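Local coordinates for protein probable translation initiation factor eIF-2B subunit epsilon (Schizosaccharomyces pombe, PDB 5B04) that serves as a component of the eIF2B complex, which catalyses exchange of GDP for GTP on the gamma subunit of translation initiation factor eIF2, at residues 19-24 with 123-128; 406-411 with 418-423. One frame throughout, in Å; residues are numbered along the deposited sequence.

Contact 1 (19-24 with 123-128)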
loop_
_atom_site.group_PDB
_atom_site.type_symbol
_atom_site.label_atom_id
_atom_site.label_comp_id
_atom_site.label_asym_id
_atom_site.label_seq_id
_atom_site.Cartn_x
_atom_site.Cartn_y
_atom_site.Cartn_z
ATOM N N GLN I 19 -42.603 36.484 -22.655
ATOM C CA GLN I 19 -43.799 36.537 -21.833
ATOM C C GLN I 19 -44.605 35.263 -21.955
ATOM O O GLN I 19 -44.474 34.547 -22.931
ATOM C CB GLN I 19 -44.654 37.713 -22.238
ATOM C CG GLN I 19 -44.892 37.812 -23.726
ATOM C CD GLN I 19 -45.275 39.198 -24.186
ATOM O OE1 GLN I 19 -45.637 39.390 -25.332
ATOM N NE2 GLN I 19 -45.187 40.166 -23.300
ATOM N N ALA I 20 -45.438 34.968 -20.964
ATOM C CA ALA I 20 -46.096 33.674 -20.946
ATOM C C ALA I 20 -47.584 33.835 -20.697
ATOM O O ALA I 20 -48.007 34.706 -19.938
ATOM C CB ALA I 20 -45.473 32.774 -19.894
ATOM N N ILE I 21 -48.370 32.992 -21.352
ATOM C CA ILE I 21 -49.816 33.030 -21.211
ATOM C C ILE I 21 -50.322 31.754 -20.554
ATOM O O ILE I 21 -50.327 30.687 -21.169
ATOM C CB ILE I 21 -50.508 33.217 -22.569
ATOM C CG1 ILE I 21 -50.021 34.506 -23.233
ATOM C CG2 ILE I 21 -52.018 33.235 -22.398
ATOM C CD1 ILE I 21 -50.211 35.741 -22.378
ATOM N N VAL I 22 -50.742 31.870 -19.300
ATOM C CA VAL I 22 -51.250 30.725 -18.558
ATOM C C VAL I 22 -52.771 30.699 -18.565
ATOM O O VAL I 22 -53.420 31.581 -18.004
ATOM C CB VAL I 22 -50.761 30.733 -17.099
ATOM C CG1 VAL I 22 -51.255 29.492 -16.372
ATOM C CG2 VAL I 22 -49.245 30.816 -17.050
ATOM N N LEU I 23 -53.338 29.687 -19.210
ATOM C CA LEU I 23 -54.781 29.506 -19.195
ATOM C C LEU I 23 -55.209 28.661 -18.008
ATOM O O LEU I 23 -55.470 27.465 -18.147
ATOM C CB LEU I 23 -55.271 28.863 -20.491
ATOM C CG LEU I 23 -55.752 29.825 -21.577
ATOM C CD1 LEU I 23 -54.578 30.472 -22.293
ATOM C CD2 LEU I 23 -56.660 29.100 -22.552
ATOM N N SER I 24 -55.277 29.285 -16.838
ATOM C CA SER I 24 -55.835 28.632 -15.666
ATOM C C SER I 24 -57.318 28.383 -15.901
ATOM O O SER I 24 -57.876 28.845 -16.898
ATOM C CB SER I 24 -55.622 29.483 -14.413
ATOM O OG SER I 24 -56.141 28.837 -13.263
ATOM N N PHE I 123 -44.121 34.263 -27.147
ATOM C CA PHE I 123 -44.657 33.935 -25.841
ATOM C C PHE I 123 -44.900 32.447 -25.648
ATOM O O PHE I 123 -45.107 31.706 -26.610
ATOM C CB PHE I 123 -45.964 34.718 -25.691
ATOM C CG PHE I 123 -47.043 34.299 -26.651
ATOM C CD1 PHE I 123 -47.063 34.778 -27.951
ATOM C CD2 PHE I 123 -48.047 33.437 -26.245
ATOM C CE1 PHE I 123 -48.060 34.397 -28.830
ATOM C CE2 PHE I 123 -49.045 33.052 -27.118
ATOM C CZ PHE I 123 -49.053 33.533 -28.412
ATOM N N ILE I 124 -44.860 32.019 -24.393
ATOM C CA ILE I 124 -45.103 30.629 -24.042
ATOM C C ILE I 124 -46.567 30.428 -23.676
ATOM O O ILE I 124 -47.063 31.016 -22.714
ATOM C CB ILE I 124 -44.210 30.184 -22.874
ATOM C CG1 ILE I 124 -42.735 30.311 -23.261
ATOM C CG2 ILE I 124 -44.540 28.759 -22.465
ATOM C CD1 ILE I 124 -41.790 30.314 -22.083
ATOM N N LEU I 125 -47.258 29.599 -24.451
ATOM C CA LEU I 125 -48.680 29.359 -24.234
ATOM C C LEU I 125 -48.919 28.028 -23.529
ATOM O O LEU I 125 -48.507 26.973 -24.011
ATOM C CB LEU I 125 -49.434 29.394 -25.563
ATOM C CG LEU I 125 -50.933 29.104 -25.494
ATOM C CD1 LEU I 125 -51.623 30.077 -24.555
ATOM C CD2 LEU I 125 -51.545 29.172 -26.880
ATOM N N VAL I 126 -49.594 28.091 -22.385
ATOM C CA VAL I 126 -49.847 26.909 -21.570
ATOM C C VAL I 126 -51.296 26.858 -21.088
ATOM O O VAL I 126 -51.806 27.825 -20.522
ATOM C CB VAL I 126 -48.905 26.865 -20.348
ATOM C CG1 VAL I 126 -49.454 25.938 -19.276
ATOM C CG2 VAL I 126 -47.504 26.447 -20.770
ATOM N N SER I 127 -51.955 25.726 -21.319
ATOM C CA SER I 127 -53.320 25.527 -20.846
ATOM C C SER I 127 -53.337 24.598 -19.633
ATOM O O SER I 127 -52.956 23.431 -19.728
ATOM C CB SER I 127 -54.201 24.963 -21.962
ATOM O OG SER I 127 -55.568 24.975 -21.588
ATOM N N GLY I 128 -53.781 25.124 -18.497
ATOM C CA GLY I 128 -53.782 24.373 -17.254
ATOM C C GLY I 128 -52.574 24.718 -16.405
ATOM O O GLY I 128 -52.173 25.879 -16.327
#
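I21 and L23 are tied to I124, V126 and G128 through a ladder of backbone hydrogen bonds that joins two parallel strands, 19-23 and 123-127. I21 N donates to I124 O at 2.7 Å, and I21 O accepts from V126 N at 3.0 Å. L23 repeats the pattern: its N reaches V126 O at 2.7 Å, with an N-H...O angle of 176°, and its O receives G128 N at 2.9 Å. That last donor stands 46° out of the carbonyl plane, where the pairing gives way to loop. At the other end I124 N binds Q19 O. Beside these bonds run CA-H...O contacts, such as A20 CA to I124 O at 3.3 Å.

Apolar contacts gather on the face bearing I21, L23, F123 and L125. L125 has CG anti to the backbone N (chi1 178°), and its CD1 methyl touches both I21 CG2 and, at 3.7 Å, L23 CD1. I21 CG1 meets the F123 ring obliquely at CD2, 3.8 Å away. On the face of A20 and I124, the two CB atoms meet at 4.1 Å.

Both strands lie inside the mixed sheet of the nucleotidyl transferase-like domain, flanked by strand 65-70 beyond 19-23 and strand 212-226 beyond 123-127. Helix 108-115 packs on I21, F123 and L125, while helix 50-61 packs on A20, V22 and I124.

Contact 2 (406-411 with 418-423); sequences VVIGDN and KRLTTF
I408 and V406 pack on L420, and V406 also lies against the T421 carbonyl, by van der Waals contact; no hydrogen bond crosses between 406-411 and 418-423. I408 CD1 and L420 CD1 touch methyl to methyl at 3.6 Å, the two side chains crossing at about a right angle. The torsions of I408 bring this about: CG1 stands anti to the carbonyl carbon (chi1 -59°), and the chi2 bend then places CD1 against the leucine. L420 CD1 also lies 4.4 Å from V406 CG1, a looser approach, so one methyl faces both V406 and I408.

The second kind of contact is methyl against backbone. V406 CG2 rests on the T421 carbonyl, near both its C and its O, while T422 CB is more distant at 4.4 Å.

Polar bonding stays within each segment's own surroundings. T421 OG1 accepts from F423 N at 3.0 Å, an ST turn that bends the chain after strand 419-420. V406 and I408 pair by backbone with K389, whereas K418 and L420 pair with I401.

Three stacks of short parallel-paired strands, with the hexapeptide-repeat family, make this the C-terminal end of a left-handed beta-helix, where 407-408 and 419-420 are the outermost strands, within this chain, of two different sheets. The chemistry implies a division of labour: backbone bonds join each strand to the one before it in its sheet, while V406, I408 and L420 meet on the inside of the beta-helix.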
loop_
_atom_site.group_PDB
_atom_site.type_symbol
_atom_site.label_atom_id
_atom_site.label_comp_id
_atom_site.label_asym_id
_atom_site.label_seq_id
_atom_site.Cartn_x
_atom_site.Cartn_y
_atom_site.Cartn_z
ATOM N N VAL I 406 -66.741 17.920 4.099
ATOM C CA VAL I 406 -67.562 16.719 4.239
ATOM C C VAL I 406 -67.189 15.904 5.475
ATOM O O VAL I 406 -66.016 15.623 5.717
ATOM C CB VAL I 406 -67.449 15.815 2.993
ATOM C CG1 VAL I 406 -68.189 14.502 3.210
ATOM C CG2 VAL I 406 -67.981 16.532 1.768
ATOM N N VAL I 407 -68.198 15.538 6.259
ATOM C CA VAL I 407 -67.992 14.717 7.446
ATOM C C VAL I 407 -68.634 13.344 7.283
ATOM O O VAL I 407 -69.845 13.231 7.109
ATOM C CB VAL I 407 -68.558 15.394 8.707
ATOM C CG1 VAL I 407 -68.534 14.431 9.883
ATOM C CG2 VAL I 407 -67.776 16.658 9.026
ATOM N N ILE I 408 -67.813 12.301 7.338
ATOM C CA ILE I 408 -68.302 10.932 7.238
ATOM C C ILE I 408 -68.521 10.343 8.627
ATOM O O ILE I 408 -67.630 10.382 9.475
ATOM C CB ILE I 408 -67.325 10.037 6.453
ATOM C CG1 ILE I 408 -67.113 10.587 5.040
ATOM C CG2 ILE I 408 -67.839 8.606 6.398
ATOM C CD1 ILE I 408 -68.350 10.558 4.176
ATOM N N GLY I 409 -69.712 9.800 8.855
ATOM C CA GLY I 409 -70.053 9.243 10.150
ATOM C C GLY I 409 -69.454 7.872 10.389
ATOM O O GLY I 409 -68.964 7.230 9.461
ATOM N N ASP I 410 -69.502 7.426 11.640
ATOM C CA ASP I 410 -68.924 6.144 12.031
ATOM C C ASP I 410 -69.574 4.971 11.303
ATOM O O ASP I 410 -70.752 5.025 10.946
ATOM C CB ASP I 410 -69.049 5.944 13.544
ATOM C CG ASP I 410 -68.200 6.918 14.336
ATOM O OD1 ASP I 410 -67.823 7.972 13.780
ATOM O OD2 ASP I 410 -67.911 6.634 15.517
ATOM N N ASN I 411 -68.784 3.922 11.085
ATOM C CA ASN I 411 -69.252 2.679 10.475
ATOM C C ASN I 411 -69.877 2.885 9.097
ATOM O O ASN I 411 -70.866 2.238 8.751
ATOM C CB ASN I 411 -70.249 1.983 11.402
ATOM C CG ASN I 411 -69.781 1.959 12.844
ATOM O OD1 ASN I 411 -70.181 2.799 13.652
ATOM N ND2 ASN I 411 -68.922 1.002 13.173
ATOM N N LYS I 418 -67.391 7.272 -5.758
ATOM C CA LYS I 418 -68.454 8.145 -5.323
ATOM C C LYS I 418 -67.826 9.483 -5.114
ATOM O O LYS I 418 -66.745 9.572 -4.593
ATOM C CB LYS I 418 -69.076 7.651 -4.035
ATOM C CG LYS I 418 -70.563 7.385 -4.141
ATOM C CD LYS I 418 -70.898 6.661 -5.426
ATOM C CE LYS I 418 -72.300 6.086 -5.374
ATOM N NZ LYS I 418 -72.305 4.605 -5.519
ATOM N N ARG I 419 -68.512 10.536 -5.508
ATOM C CA ARG I 419 -67.997 11.861 -5.307
ATOM C C ARG I 419 -68.884 12.477 -4.292
ATOM O O ARG I 419 -70.067 12.533 -4.493
ATOM C CB ARG I 419 -68.137 12.653 -6.581
ATOM C CG ARG I 419 -66.851 12.900 -7.323
ATOM C CD ARG I 419 -66.789 12.085 -8.592
ATOM N NE ARG I 419 -66.240 12.859 -9.689
ATOM C CZ ARG I 419 -65.622 12.325 -10.729
ATOM N NH1 ARG I 419 -65.473 11.015 -10.810
ATOM N NH2 ARG I 419 -65.157 13.101 -11.686
ATOM N N LEU I 420 -68.320 12.979 -3.216
ATOM C CA LEU I 420 -69.119 13.585 -2.191
ATOM C C LEU I 420 -68.718 15.008 -2.130
ATOM O O LEU I 420 -67.598 15.350 -2.421
ATOM C CB LEU I 420 -68.851 12.956 -0.846
ATOM C CG LEU I 420 -68.928 11.453 -0.760
ATOM C CD1 LEU I 420 -69.125 11.058 0.676
ATOM C CD2 LEU I 420 -70.070 10.959 -1.598
ATOM N N THR I 421 -69.671 15.843 -1.781
ATOM C CA THR I 421 -69.488 17.289 -1.662
ATOM C C THR I 421 -70.217 17.889 -0.456
ATOM O O THR I 421 -70.792 17.183 0.356
ATOM C CB THR I 421 -69.958 18.022 -2.939
ATOM O OG1 THR I 421 -69.832 19.438 -2.757
ATOM C CG2 THR I 421 -71.401 17.691 -3.247
ATOM N N THR I 422 -70.152 19.204 -0.319
ATOM C CA THR I 422 -70.892 19.883 0.733
ATOM C C THR I 422 -71.709 20.996 0.103
ATOM O O THR I 422 -72.168 21.912 0.784
ATOM C CB THR I 422 -69.961 20.463 1.813
ATOM O OG1 THR I 422 -70.742 21.099 2.833
ATOM C CG2 THR I 422 -69.011 21.480 1.201
ATOM N N PHE I 423 -71.894 20.902 -1.210
ATOM C CA PHE I 423 -72.444 22.007 -1.981
ATOM C C PHE I 423 -73.792 21.730 -2.635
ATOM O O PHE I 423 -74.530 20.830 -2.233
ATOM C CB PHE I 423 -71.442 22.436 -3.051
ATOM C CG PHE I 423 -70.723 23.709 -2.725
ATOM C CD1 PHE I 423 -69.936 23.805 -1.590
ATOM C CD2 PHE I 423 -70.838 24.813 -3.552
ATOM C CE1 PHE I 423 -69.277 24.979 -1.286
ATOM C CE2 PHE I 423 -70.181 25.990 -3.255
ATOM C CZ PHE I 423 -69.399 26.073 -2.120
#

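In the fold
Contacts 1 and 2 share no strand and lie on opposite sides of the chain's centre, with their centres 35 Å apart and nearest atoms about 17 Å apart. Contact 1 comes first in sequence, within the nucleotidyl transferase-like domain; contact 2 belongs to the beta-helix. Both are largely buried, so neither is a surface contact, but 19-24 with 123-128 buries 472 Å² against 174 Å² for 406-411 with 418-423. The difference follows from topology: contact 1 joins adjacent strands of one sheet across 98 intervening residues, and backbone bonds dominate it, whereas contact 2 spans two sheets of the beta-helix across six residues, has no hydrogen bond, and rests on methyls packed on each other and on a carbonyl.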